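Local coordinates for inactive Zymogen C11 Protease (Parabacteroides distasonis, PDB 6MZO), which is the inactive zymogen of a clostripain-like protease of family C11, probably a cysteine peptidase that needs activation before it can cleave its protein substrates, at residues T54-Q57 / N58-P61; K67-D71 / T72-I76; S87-T90 / E91-T94; G192-Y195 / Q196-M199; M202-K205 / E206-V210. All coordinates share one frame; numbering follows the deposited sequence.

From the N terminus the five contacts follow in series, and none nests in or crosses another. Contact 1 rounds the loop from strand 49-54 to strand 62-69, and contact 2 closes the hairpin from that strand to 72-80, the outermost on its side of the nine-stranded mixed sheet. Contact 3 starts helix 90-103; it meets contact 1 where Asp55 OD2 lies 2.7 Å from Ser87 OG, a probable hydrogen bond. Much later, contact 4 opens helix 195-203 and contact 5 links its end to helix 209-220. These two share helix 195-203 and touch, with Tyr195 CD1 packed 3.9 Å from Met202 CE. The centres of contacts 1 and 5 are about 29 Å apart.

Contact 1 (T54-Q57 / N58-P61); sequences TDKQ and NEAP
Glu59 and Lys56 lie alongside each other at the two ends of a type II beta turn, their side chains running in the same direction. The carboxylate of Glu59 reaches the far end of the lysine because its CG stands opposite the backbone N (chi1 -156°) and the chain beyond is extended; OE1 rests 3.1 Å from Lys56 CE. The charged tip is less closely paired: Lys56 NZ is 3.6 Å from Glu59 OE1, a long salt bridge, while the ammonium is also hydrogen-bonded to Ser30 of helix 26-43. Gln57 and Asn58 form the corner, Asn58 with positive phi (62°), and the turn is closed by a weak bond from Glu59 N to Lys56 O (3.1 Å).

The second carboxylate oxygen of Glu59 faces Thr54. They meet through a water that lies 2.7 Å from Thr54 OG1 and 2.8 Å from Glu59 OE2. Another water, doubtfully close to Glu59 OE2, takes the N-H of Lys56 and donates to Ala60 O. Deeper in the loop, Pro61 CA sits 3.1 Å from Thr54 O in a CA-H...O contact, and Pro61 CG lies 3.2 Å from Asp55 OD1, whose companion OD2 is held by Ser87. An alanine in place of Glu59 would probably leave Lys56 without its anionic neighbour and take an acceptor from the water that bridges to Thr54. Between its two halves the turn has one weak backbone bond, a long salt bridge and bridging water, so solvent is probably part of its structure.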
# COMPACT_ATOMS: atom_id res chain seq x y z
N THR A 54 -17.49 -4.36 2.45
CA THR A 54 -17.54 -3.10 3.17
C THR A 54 -17.99 -3.29 4.59
O THR A 54 -18.72 -4.26 4.92
CB THR A 54 -18.50 -2.08 2.52
OG1 THR A 54 -19.84 -2.59 2.59
CG2 THR A 54 -18.15 -1.78 1.04
N ASP A 55 -17.62 -2.32 5.44
CA ASP A 55 -18.08 -2.28 6.85
C ASP A 55 -18.38 -0.83 7.22
O ASP A 55 -17.73 -0.23 8.06
CB ASP A 55 -17.02 -2.90 7.76
CG ASP A 55 -17.39 -2.85 9.24
OD1 ASP A 55 -18.58 -2.97 9.61
OD2 ASP A 55 -16.46 -2.70 10.03
N LYS A 56 -19.40 -0.26 6.63
CA LYS A 56 -19.64 1.15 6.84
C LYS A 56 -20.32 1.39 8.17
O LYS A 56 -21.06 0.54 8.69
CB LYS A 56 -20.50 1.73 5.73
CG LYS A 56 -19.79 1.73 4.36
CD LYS A 56 -20.44 2.69 3.39
CE LYS A 56 -21.56 2.02 2.61
NZ LYS A 56 -22.15 2.94 1.58
N GLN A 57 -20.09 2.58 8.70
CA GLN A 57 -20.80 2.94 9.92
C GLN A 57 -22.30 3.02 9.62
O GLN A 57 -22.72 3.46 8.54
CB GLN A 57 -20.26 4.23 10.46
CG GLN A 57 -20.46 5.43 9.59
CD GLN A 57 -20.13 6.69 10.36
OE1 GLN A 57 -19.85 6.63 11.56
NE2 GLN A 57 -20.14 7.84 9.69
N ASN A 58 -23.10 2.53 10.57
CA ASN A 58 -24.55 2.42 10.41
C ASN A 58 -24.93 1.49 9.28
O ASN A 58 -25.94 1.68 8.61
CB ASN A 58 -25.20 3.79 10.20
CG ASN A 58 -25.06 4.69 11.42
OD1 ASN A 58 -24.74 5.88 11.31
ND2 ASN A 58 -25.28 4.12 12.60
N GLU A 59 -24.10 0.47 9.07
CA GLU A 59 -24.38 -0.54 8.08
C GLU A 59 -23.71 -1.80 8.60
O GLU A 59 -22.63 -1.72 9.20
CB GLU A 59 -23.82 -0.11 6.72
CG GLU A 59 -24.46 -0.71 5.52
CD GLU A 59 -23.78 -0.25 4.24
OE1 GLU A 59 -24.14 0.84 3.73
OE2 GLU A 59 -22.87 -0.96 3.78
N ALA A 60 -24.33 -2.95 8.35
CA ALA A 60 -23.68 -4.23 8.65
C ALA A 60 -22.55 -4.48 7.63
O ALA A 60 -22.65 -4.01 6.49
CB ALA A 60 -24.67 -5.37 8.61
N PRO A 61 -21.50 -5.23 8.05
CA PRO A 61 -20.47 -5.65 7.08
C PRO A 61 -21.07 -6.59 6.04
O PRO A 61 -21.90 -7.46 6.39
CB PRO A 61 -19.45 -6.39 7.94
CG PRO A 61 -19.73 -5.92 9.38
CD PRO A 61 -21.22 -5.73 9.41
O HOH W 1 -21.19 -2.26 4.92
O HOH W 2 -21.88 -1.35 1.23

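Contact 2 (K67-D71 / T72-I76); sequences KLEAD and TIRQI
Glu69 and Arg74 are joined by a two-point salt bridge across the hairpin. The arginine presents its NE and NH2 edge side-on: NH2 meets Glu69 OE1 at 2.9 Å on the syn lone pair, and NE meets Glu69 OE2 at 3.0 Å from the syn side, tilted out of the carboxylate plane. Both oxygens lie close to the guanidinium plane, although the two flat groups are twisted 43° apart. Bends at chi2 and chi3 of Arg74 (77° and 57°) fold its chain back toward the glutamate. With a glutamine at Glu69, the guanidinium would probably lose its countercharge and one of its two bonds, and be more able to swing into solvent.

The backbone supplies the remaining polar links. Lys67 and Arg74 exchange a pair of bonds, N of Lys67 to O of Arg74 at 3.0 Å and N of Arg74 to O of Lys67 at 2.8 Å; Glu69 and Thr72 form a second such pair.

Apolar contacts occur on both faces. Lys67 CD touches Ile76 CD1 at 3.5 Å on the face of the salt bridge, whereas Leu68 CD2 and Ile73 CD1 approach more loosely, at 4.3 Å, on the face turned to helix 26-43, where both residues rest against Ile40. A type II' turn with Ala70 and Asp71 at its corner makes this a two-residue beta hairpin, placed at the margin of the central sheet.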
# COMPACT_ATOMS: atom_id res chain seq x y z
N LYS A 67 -21.43 -6.68 -10.94
CA LYS A 67 -21.23 -7.18 -12.27
C LYS A 67 -22.01 -6.36 -13.29
O LYS A 67 -22.84 -5.60 -12.94
CB LYS A 67 -21.60 -8.64 -12.35
CG LYS A 67 -23.08 -8.86 -12.22
CD LYS A 67 -23.42 -10.32 -12.03
CE LYS A 67 -22.72 -11.22 -13.01
NZ LYS A 67 -23.13 -12.63 -12.84
N LEU A 68 -21.63 -6.49 -14.54
CA LEU A 68 -22.31 -5.83 -15.61
C LEU A 68 -23.43 -6.70 -16.12
O LEU A 68 -23.26 -7.82 -16.34
CB LEU A 68 -21.37 -5.55 -16.76
CG LEU A 68 -20.78 -4.17 -16.86
CD1 LEU A 68 -20.00 -3.99 -18.14
CD2 LEU A 68 -21.82 -3.08 -16.71
N GLU A 69 -24.58 -6.11 -16.32
CA GLU A 69 -25.69 -6.82 -16.83
C GLU A 69 -26.31 -5.88 -17.82
O GLU A 69 -26.71 -4.82 -17.47
CB GLU A 69 -26.61 -7.17 -15.68
CG GLU A 69 -28.02 -7.45 -16.01
CD GLU A 69 -28.86 -7.60 -14.76
OE1 GLU A 69 -29.78 -6.79 -14.63
OE2 GLU A 69 -28.58 -8.52 -13.98
N ALA A 70 -26.33 -6.29 -19.07
CA ALA A 70 -26.84 -5.51 -20.17
C ALA A 70 -26.10 -4.16 -20.16
O ALA A 70 -24.89 -4.16 -20.26
CB ALA A 70 -28.35 -5.39 -20.15
N ASP A 71 -26.78 -3.04 -20.03
CA ASP A 71 -26.00 -1.80 -20.02
C ASP A 71 -25.77 -1.27 -18.62
O ASP A 71 -25.38 -0.13 -18.46
CB ASP A 71 -26.65 -0.68 -20.87
CG ASP A 71 -26.98 -1.10 -22.30
OD1 ASP A 71 -26.15 -1.72 -22.97
OD2 ASP A 71 -28.08 -0.77 -22.78
N THR A 72 -25.94 -2.08 -17.59
CA THR A 72 -25.87 -1.52 -16.27
C THR A 72 -25.22 -2.38 -15.22
O THR A 72 -24.90 -3.48 -15.44
CB THR A 72 -27.32 -1.16 -15.86
OG1 THR A 72 -27.31 -0.36 -14.69
CG2 THR A 72 -28.12 -2.40 -15.60
N ILE A 73 -25.01 -1.83 -14.06
CA ILE A 73 -24.38 -2.53 -12.94
C ILE A 73 -25.47 -3.29 -12.19
O ILE A 73 -26.53 -2.73 -11.95
CB ILE A 73 -23.73 -1.56 -11.92
CG1 ILE A 73 -22.58 -0.79 -12.54
CG2 ILE A 73 -23.18 -2.32 -10.69
CD1 ILE A 73 -21.31 -1.64 -12.71
N ARG A 74 -25.15 -4.51 -11.79
CA ARG A 74 -25.98 -5.33 -10.84
C ARG A 74 -25.16 -5.57 -9.60
O ARG A 74 -24.02 -6.07 -9.66
CB ARG A 74 -26.40 -6.66 -11.53
CG ARG A 74 -26.98 -7.79 -10.63
CD ARG A 74 -28.41 -7.56 -10.22
NE ARG A 74 -29.34 -7.40 -11.33
CZ ARG A 74 -30.63 -7.05 -11.16
NH1 ARG A 74 -31.10 -6.85 -9.94
NH2 ARG A 74 -31.40 -6.88 -12.22
N GLN A 75 -25.69 -5.15 -8.47
CA GLN A 75 -25.05 -5.51 -7.21
C GLN A 75 -25.68 -6.75 -6.62
O GLN A 75 -26.92 -6.85 -6.55
CB GLN A 75 -25.14 -4.32 -6.25
CG GLN A 75 -24.56 -4.55 -4.88
CD GLN A 75 -24.21 -3.24 -4.14
OE1 GLN A 75 -23.85 -2.20 -4.74
NE2 GLN A 75 -24.29 -3.30 -2.80
N ILE A 76 -24.87 -7.74 -6.26
CA ILE A 76 -25.42 -8.97 -5.70
C ILE A 76 -24.86 -9.11 -4.30
O ILE A 76 -23.68 -9.50 -4.17
CB ILE A 76 -25.02 -10.23 -6.55
CG1 ILE A 76 -25.62 -10.15 -7.97
CG2 ILE A 76 -25.48 -11.54 -5.92
CD1 ILE A 76 -24.97 -11.10 -8.94

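Contact 3 (S87-T90 / E91-T94); sequences SAST and ETLT
A first torsion of 146° on Ser89, well away from a staggered value, swings its OG in front of the opening helical turn, where it accepts from Thr92 N at 3.3 Å. Thr92 in turn has OG1 beside its own backbone N (chi1 -64°), which brings that hydroxyl within 3.7 Å of Ser89 OG; its proton goes to the carbonyl of Asn86, just upstream. The same rotation carries the other branch, CG2 of Thr92, to 4.1 Å from Ser87 CA. Ser89 OG also lies against Glu91 CB, at 3.5 Å.

Ser89 is thereby the N-cap of helix 90-103, its side chain satisfying an N-H of the first turn that has no helical carbonyl before it. Its backbone takes part as well: Ser89 O accepts from Leu93 N at 3.2 Å in a nearly straight bond (166°), and only weakly from Thr92 N. One residue on, Thr94 N reaches Thr90 O at 2.9 Å, so regular i to i+4 bonding is already established. The partial negative charge on Ser89 OG would be expected to interact favourably with the helix dipole.

The inner side of this first turn is buried. Leu93 packs against Tyr18 of strand 14-19 and Leu146 of helix 143-150, while Thr92 touches Tyr18 and Tyr53.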
# COMPACT_ATOMS: atom_id res chain seq x y z
N SER A 87 -13.90 -5.76 11.17
CA SER A 87 -13.31 -5.71 9.85
C SER A 87 -11.84 -5.30 9.89
O SER A 87 -11.13 -5.52 8.92
CB SER A 87 -14.10 -4.76 8.95
OG SER A 87 -13.97 -3.42 9.41
N ALA A 88 -11.36 -4.74 10.99
CA ALA A 88 -9.94 -4.35 11.03
C ALA A 88 -9.03 -5.50 11.51
O ALA A 88 -7.88 -5.31 11.87
CB ALA A 88 -9.73 -3.12 11.90
N SER A 89 -9.59 -6.69 11.53
CA SER A 89 -8.91 -7.87 12.02
C SER A 89 -8.36 -8.63 10.83
O SER A 89 -9.08 -8.81 9.82
CB SER A 89 -9.89 -8.75 12.79
OG SER A 89 -9.61 -10.13 12.63
N THR A 90 -7.14 -9.13 10.91
CA THR A 90 -6.65 -9.94 9.79
C THR A 90 -7.42 -11.28 9.67
O THR A 90 -7.54 -11.79 8.54
CB THR A 90 -5.15 -10.23 9.94
OG1 THR A 90 -4.94 -10.87 11.19
CG2 THR A 90 -4.35 -8.92 9.92
N GLU A 91 -7.96 -11.82 10.77
CA GLU A 91 -8.74 -13.05 10.70
C GLU A 91 -9.98 -12.86 9.82
O GLU A 91 -10.36 -13.74 9.04
CB GLU A 91 -9.16 -13.54 12.10
CG GLU A 91 -8.04 -14.18 12.84
CD GLU A 91 -8.50 -14.69 14.19
OE1 GLU A 91 -9.61 -15.28 14.27
OE2 GLU A 91 -7.77 -14.46 15.17
N THR A 92 -10.57 -11.67 9.91
CA THR A 92 -11.74 -11.35 9.10
C THR A 92 -11.33 -11.26 7.65
O THR A 92 -11.98 -11.80 6.77
CB THR A 92 -12.41 -10.04 9.56
OG1 THR A 92 -12.90 -10.20 10.90
CG2 THR A 92 -13.51 -9.63 8.58
N LEU A 93 -10.22 -10.56 7.40
CA LEU A 93 -9.72 -10.45 6.05
C LEU A 93 -9.50 -11.81 5.42
O LEU A 93 -9.96 -12.05 4.31
CB LEU A 93 -8.45 -9.58 6.04
CG LEU A 93 -7.68 -9.52 4.73
CD1 LEU A 93 -8.52 -9.00 3.55
CD2 LEU A 93 -6.46 -8.60 4.93
N THR A 94 -8.86 -12.75 6.13
CA THR A 94 -8.59 -14.02 5.44
C THR A 94 -9.85 -14.90 5.36
O THR A 94 -9.99 -15.68 4.44
CB THR A 94 -7.44 -14.79 6.08
OG1 THR A 94 -7.79 -15.17 7.42
CG2 THR A 94 -6.15 -13.89 6.10

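Contact 4 (G192-Y195 / Q196-M199); sequences GFPY and QTIM
Ile198 folds back over Pro194 and Tyr195, at the point where an inverse gamma turn centred on Pro194 leads into helix 195-203. Its CB stands 4.1 Å from Pro194 O. From there the two branches diverge: CG2 passes 4.3 Å from Pro194 CG, while CG1, flanked by both the backbone N and C (chi1 53°), is pressed 3.5 Å from Pro194 O and also lies near Tyr195 CA. At the tip, CD1 reaches both aromatic residues, 3.9 Å from Tyr195 CD1 and 4.2 Å from Phe193 CD2, approaching each ring obliquely. Tyr195 runs beside the isoleucine in the same direction, and its OH is hydrogen-bonded to Asp161 of strand 155-162.

Pro194 O is also the main backbone acceptor here. Thr197 N donates to it at 2.9 Å from well above the carbonyl plane (45° out), whereas the bonds from Ile198 N to Pro194 O and Tyr195 O are both weak, as suits an irregular first turn. Helix 26-43 borders Tyr195 through Asn32 and Ile36. Met199 SD lies at the edge of the Tyr195 ring, and its CG comes within 3.2 Å of Tyr195 O.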
# COMPACT_ATOMS: atom_id res chain seq x y z
N GLY A 192 -8.92 8.40 -2.49
CA GLY A 192 -7.98 7.34 -2.75
C GLY A 192 -7.73 7.14 -4.26
O GLY A 192 -7.62 8.16 -4.98
N PHE A 193 -7.57 5.88 -4.70
CA PHE A 193 -7.25 5.62 -6.10
C PHE A 193 -8.40 6.00 -7.05
O PHE A 193 -9.59 6.07 -6.65
CB PHE A 193 -6.88 4.14 -6.33
CG PHE A 193 -5.46 3.83 -6.07
CD1 PHE A 193 -4.92 4.00 -4.82
CD2 PHE A 193 -4.65 3.37 -7.14
CE1 PHE A 193 -3.53 3.67 -4.59
CE2 PHE A 193 -3.30 3.07 -6.93
CZ PHE A 193 -2.76 3.19 -5.65
N PRO A 194 -8.07 6.25 -8.32
CA PRO A 194 -9.11 6.64 -9.30
C PRO A 194 -9.76 5.39 -9.87
O PRO A 194 -9.46 4.94 -10.99
CB PRO A 194 -8.31 7.42 -10.35
CG PRO A 194 -6.93 6.71 -10.36
CD PRO A 194 -6.70 6.49 -8.82
N TYR A 195 -10.60 4.78 -9.04
CA TYR A 195 -11.16 3.49 -9.45
C TYR A 195 -11.87 3.67 -10.75
O TYR A 195 -11.98 2.71 -11.56
CB TYR A 195 -12.13 2.90 -8.37
CG TYR A 195 -11.31 2.51 -7.15
CD1 TYR A 195 -10.52 1.36 -7.19
CD2 TYR A 195 -11.21 3.34 -6.05
CE1 TYR A 195 -9.69 1.00 -6.11
CE2 TYR A 195 -10.37 3.01 -4.95
CZ TYR A 195 -9.60 1.83 -5.02
OH TYR A 195 -8.77 1.52 -4.00
N GLN A 196 -12.40 4.88 -11.03
CA GLN A 196 -13.20 4.99 -12.26
C GLN A 196 -12.37 4.86 -13.55
O GLN A 196 -12.98 4.73 -14.65
CB GLN A 196 -13.94 6.34 -12.24
CG GLN A 196 -13.01 7.58 -12.45
CD GLN A 196 -12.19 8.00 -11.24
OE1 GLN A 196 -12.26 7.47 -10.12
NE2 GLN A 196 -11.38 9.06 -11.47
N THR A 197 -11.04 4.80 -13.43
CA THR A 197 -10.23 4.66 -14.63
C THR A 197 -9.37 3.40 -14.60
O THR A 197 -8.70 3.11 -15.61
CB THR A 197 -9.25 5.86 -14.87
OG1 THR A 197 -8.32 6.03 -13.78
CG2 THR A 197 -10.00 7.15 -15.09
N ILE A 198 -9.28 2.68 -13.49
CA ILE A 198 -8.33 1.53 -13.42
C ILE A 198 -8.99 0.13 -13.44
O ILE A 198 -8.29 -0.90 -13.27
CB ILE A 198 -7.45 1.55 -12.18
CG1 ILE A 198 -8.30 1.66 -10.91
CG2 ILE A 198 -6.53 2.87 -12.28
CD1 ILE A 198 -7.44 1.33 -9.57
N MET A 199 -10.33 0.11 -13.49
CA MET A 199 -10.96 -1.22 -13.30
C MET A 199 -10.54 -2.20 -14.42
O MET A 199 -10.13 -3.37 -14.09
CB MET A 199 -12.51 -1.12 -13.26
CG MET A 199 -13.01 -0.23 -12.07
SD MET A 199 -12.35 -0.69 -10.47
CE MET A 199 -12.89 -2.45 -10.40

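Contact 5 (M202-K205 / E206-V210); sequences MFKK and EADVV
Lys204 lays its extended side chain alongside Asp208, the two chains running out together, with methylene CD resting 3.8 Å from Asp208 CB. Beyond this apolar overlap NZ reaches Asp208 OD2 at 2.8 Å, forming a hydrogen-bonded salt bridge on the anti side of that oxygen, 16° out of the carboxylate plane. With CG of Asp208 trans to the backbone N (chi1 -174°) the carboxylate is carried out to the lysine tip. NZ has a second anionic partner, Asp201 OD1, which itself lies close to Asp208 OD2; the ammonium probably offsets the repulsion between the two carboxylates.

The other oxygen of Asp208 serves a different purpose. As N-cap of helix 209-220, Asp208 accepts through OD1 from Gly211 N, so that one carboxylate is divided between a lysine and a helix start. Its backbone is the centre of an inverse gamma turn, closed by a weak bond from Val209 N to Ala207 O at 3.0 Å.

Nearer the backbone, Lys204 CB packs 3.1 Å from Glu206 O, and Ala207 CB comes within 4.2 Å of Met202 O, bringing the two sides of the loop together. Arg13 gathers the carbonyls of this corner, NH1 bonding to those of Met202 and Lys204 and NH2 to that of Lys205. The charged pair lies at the surface, while the chain beneath it joins helix 195-203 to helix 209-220: Met202, Ala207 and Val209 all pack on Phe157 of strand 155-162, Val209 also touches strand 178-183, and Val210 meets Ile303 and Tyr304 of strand 302-307.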
# COMPACT_ATOMS: atom_id res chain seq x y z
N MET A 202 -7.15 -3.75 -13.87
CA MET A 202 -7.02 -4.85 -12.88
C MET A 202 -7.38 -6.25 -13.45
O MET A 202 -7.04 -7.24 -12.83
CB MET A 202 -7.93 -4.60 -11.63
CG MET A 202 -7.60 -3.34 -10.98
SD MET A 202 -8.85 -3.30 -9.52
CE MET A 202 -9.01 -1.60 -9.16
N PHE A 203 -8.10 -6.27 -14.57
CA PHE A 203 -8.70 -7.52 -15.06
C PHE A 203 -8.11 -7.97 -16.40
O PHE A 203 -8.62 -8.92 -16.97
CB PHE A 203 -10.22 -7.34 -15.16
CG PHE A 203 -10.91 -7.46 -13.84
CD1 PHE A 203 -11.13 -8.70 -13.29
CD2 PHE A 203 -11.25 -6.31 -13.06
CE1 PHE A 203 -11.74 -8.84 -12.08
CE2 PHE A 203 -11.85 -6.42 -11.85
CZ PHE A 203 -12.09 -7.69 -11.30
N LYS A 204 -7.11 -7.27 -16.95
CA LYS A 204 -6.36 -7.83 -18.15
C LYS A 204 -5.78 -9.22 -17.78
O LYS A 204 -5.53 -9.53 -16.60
CB LYS A 204 -5.28 -6.87 -18.56
CG LYS A 204 -5.93 -5.55 -19.12
CD LYS A 204 -4.87 -4.55 -19.55
CE LYS A 204 -5.53 -3.21 -19.89
NZ LYS A 204 -4.46 -2.18 -20.24
N LYS A 205 -5.58 -10.04 -18.80
CA LYS A 205 -5.12 -11.42 -18.52
C LYS A 205 -3.96 -11.41 -17.55
O LYS A 205 -3.99 -12.18 -16.57
CB LYS A 205 -4.77 -12.08 -19.84
CG LYS A 205 -4.52 -13.58 -19.73
CD LYS A 205 -4.52 -14.10 -21.15
CE LYS A 205 -3.64 -15.31 -21.22
NZ LYS A 205 -4.24 -16.45 -20.55
N GLU A 206 -2.94 -10.56 -17.81
CA GLU A 206 -1.97 -10.13 -16.81
C GLU A 206 -2.45 -8.78 -16.28
O GLU A 206 -2.76 -7.89 -17.09
CB GLU A 206 -0.61 -9.97 -17.36
CG GLU A 206 -0.05 -11.36 -17.84
CD GLU A 206 1.33 -11.31 -18.45
OE1 GLU A 206 2.09 -10.36 -18.17
OE2 GLU A 206 1.65 -12.25 -19.23
N ALA A 207 -2.47 -8.62 -14.95
CA ALA A 207 -2.86 -7.32 -14.39
C ALA A 207 -1.91 -6.26 -14.89
O ALA A 207 -0.68 -6.42 -14.87
CB ALA A 207 -2.84 -7.41 -12.84
N ASP A 208 -2.45 -5.10 -15.30
CA ASP A 208 -1.60 -4.01 -15.84
C ASP A 208 -1.23 -3.08 -14.72
O ASP A 208 -1.84 -2.01 -14.52
CB ASP A 208 -2.41 -3.31 -16.98
CG ASP A 208 -1.61 -2.29 -17.71
OD1 ASP A 208 -0.42 -2.07 -17.41
OD2 ASP A 208 -2.21 -1.65 -18.61
N VAL A 209 -0.26 -3.56 -13.95
CA VAL A 209 0.11 -2.81 -12.73
C VAL A 209 0.74 -1.49 -13.07
O VAL A 209 0.50 -0.49 -12.33
CB VAL A 209 1.06 -3.68 -11.83
CG1 VAL A 209 0.23 -4.91 -11.34
CG2 VAL A 209 2.37 -4.05 -12.53
N VAL A 210 1.49 -1.41 -14.18
CA VAL A 210 2.02 -0.13 -14.54
C VAL A 210 0.89 0.81 -15.00
O VAL A 210 0.89 1.96 -14.64
CB VAL A 210 3.16 -0.27 -15.63
CG1 VAL A 210 3.63 1.09 -16.12
CG2 VAL A 210 4.31 -1.11 -15.00